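Local coordinates for RNA-binding protein (Sulfolobus solfataricus, PDB 2NRQ), which is of unknown function, an archaeal protein whose structure resembles RNA-binding proteins although RNA binding itself is thought unlikely, at residues E74-E77 / T78-M82. Numbering follows the deposited sequence.
Sequences EKIE and TSELM
Glu77 and Glu80 stand side by side and point the same way where the chain turns into helix 78-85. Their aliphatic parts meet, CG of Glu77 lying 3.4 Å from CG of Glu80, and their carboxylate planes are inclined by only 28°. This brings like charges together, with OE2 of Glu77 3.5 Å from OE1 of Glu80, an arrangement that is likely to be unfavourable in itself but is probably eased by Arg111, which forms a salt bridge with OE1 of Glu77. The first torsion of Glu77 sets CG between its backbone N and carbonyl carbon (chi1 42°), and from there the extended chain runs beside Glu80, whose own chain, bent at chi2 (-67°), brings its OE1 near OE2 of Glu77. Glu77 is also the N-cap residue, and its backbone carbonyl starts the helical bonding pattern: Leu81 N donates to Glu77 O over 3.1 Å. The next bond of the same kind joins Met82 N to Thr78 O.

Ile76, just ahead of the cap, points its side chain toward this first turn. Its CD1 reaches CB of Glu80 at 3.5 Å and also nears the backbone N of Leu81, while the CG2 branch rests 4.1 Å from CB of Leu81. The isoleucine side chain crosses those of both Glu80 and Leu81 at roughly a right angle. An alanine here would lack both CG2 and the CG1-CD1 arm, and would probably leave a gap beside CB of Glu80 and CB of Leu81.

Residues 74-77 link helix 62-73 to helix 78-85. Helix 134-145 flanks the connection, with Val142 touching Leu81 and Arg145 donating to the carbonyl O of Ile76, while Val113 and Leu114, in the loop between helix 103-109 and strand 121-126, pack on Glu80.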
loop_
_atom_site.group_PDB
_atom_site.type_symbol
_atom_site.label_atom_id
_atom_site.label_comp_id
_atom_site.label_asym_id
_atom_site.label_seq_id
_atom_site.Cartn_x
_atom_site.Cartn_y
_atom_site.Cartn_z
ATOM N N GLU A 74 -8.046 6.594 -6.388
ATOM C CA GLU A 74 -7.984 7.618 -7.420
ATOM C C GLU A 74 -6.714 7.525 -8.236
ATOM O O GLU A 74 -6.524 8.293 -9.176
ATOM C CB GLU A 74 -8.073 8.997 -6.773
ATOM C CG GLU A 74 -9.133 9.051 -5.686
ATOM C CD GLU A 74 -9.060 10.306 -4.847
ATOM O OE1 GLU A 74 -7.931 10.758 -4.542
ATOM O OE2 GLU A 74 -10.135 10.831 -4.480
ATOM N N LYS A 75 -5.845 6.585 -7.884
ATOM C CA LYS A 75 -4.585 6.429 -8.594
ATOM C C LYS A 75 -4.500 5.105 -9.322
ATOM O O LYS A 75 -3.884 5.011 -10.380
ATOM C CB LYS A 75 -3.423 6.530 -7.617
ATOM C CG LYS A 75 -3.223 7.902 -7.008
ATOM C CD LYS A 75 -2.064 8.634 -7.651
ATOM C CE LYS A 75 -1.599 9.769 -6.764
ATOM N NZ LYS A 75 -0.350 10.390 -7.275
ATOM N N ILE A 76 -5.111 4.075 -8.755
ATOM C CA ILE A 76 -5.065 2.761 -9.381
ATOM C C ILE A 76 -5.859 2.728 -10.694
ATOM O O ILE A 76 -6.909 3.363 -10.813
ATOM C CB ILE A 76 -5.614 1.685 -8.424
ATOM C CG1 ILE A 76 -5.258 0.299 -8.947
ATOM C CG2 ILE A 76 -7.122 1.829 -8.285
ATOM C CD1 ILE A 76 -5.685 -0.820 -8.027
ATOM N N GLU A 77 -5.347 1.998 -11.682
ATOM C CA GLU A 77 -6.040 1.870 -12.961
ATOM C C GLU A 77 -7.252 0.947 -12.760
ATOM O O GLU A 77 -7.220 0.050 -11.909
ATOM C CB GLU A 77 -5.086 1.321 -14.020
ATOM C CG GLU A 77 -4.187 0.199 -13.537
ATOM C CD GLU A 77 -3.075 -0.127 -14.526
ATOM O OE1 GLU A 77 -2.300 0.792 -14.877
ATOM O OE2 GLU A 77 -2.972 -1.302 -14.949
ATOM N N THR A 78 -8.318 1.179 -13.525
ATOM C CA THR A 78 -9.555 0.401 -13.406
ATOM C C THR A 78 -9.343 -1.106 -13.510
ATOM O O THR A 78 -10.003 -1.897 -12.831
ATOM C CB THR A 78 -10.574 0.820 -14.478
ATOM O OG1 THR A 78 -10.220 2.105 -15.007
ATOM C CG2 THR A 78 -11.964 0.898 -13.869
ATOM N N SER A 79 -8.421 -1.493 -14.382
ATOM C CA SER A 79 -8.083 -2.891 -14.594
ATOM C C SER A 79 -7.755 -3.545 -13.246
ATOM O O SER A 79 -8.464 -4.447 -12.790
ATOM C CB SER A 79 -6.884 -2.962 -15.537
ATOM O OG SER A 79 -6.591 -4.291 -15.896
ATOM N N GLU A 80 -6.695 -3.061 -12.603
ATOM C CA GLU A 80 -6.254 -3.569 -11.304
ATOM C C GLU A 80 -7.334 -3.475 -10.223
ATOM O O GLU A 80 -7.416 -4.341 -9.345
ATOM C CB GLU A 80 -5.003 -2.807 -10.844
ATOM C CG GLU A 80 -3.868 -2.769 -11.870
ATOM C CD GLU A 80 -3.228 -4.127 -12.128
ATOM O OE1 GLU A 80 -2.403 -4.225 -13.059
ATOM O OE2 GLU A 80 -3.538 -5.094 -11.410
ATOM N N LEU A 81 -8.152 -2.425 -10.283
ATOM C CA LEU A 81 -9.227 -2.215 -9.306
ATOM C C LEU A 81 -10.236 -3.372 -9.356
ATOM O O LEU A 81 -10.611 -3.953 -8.325
ATOM C CB LEU A 81 -9.940 -0.892 -9.585
ATOM C CG LEU A 81 -11.083 -0.542 -8.630
ATOM C CD1 LEU A 81 -10.610 -0.630 -7.174
ATOM C CD2 LEU A 81 -11.605 0.848 -8.967
HETATM N N MSE A 82 -10.669 -3.699 -10.568
HETATM C CA MSE A 82 -11.594 -4.794 -10.771
HETATM C C MSE A 82 -10.925 -6.068 -10.254
HETATM O O MSE A 82 -11.548 -6.884 -9.552
HETATM C CB MSE A 82 -11.899 -4.930 -12.254
HETATM C CG MSE A 82 -12.724 -6.163 -12.579
HETATM SE SE MSE A 82 -14.465 -6.121 -11.679
HETATM C CE MSE A 82 -14.152 -7.393 -10.257
#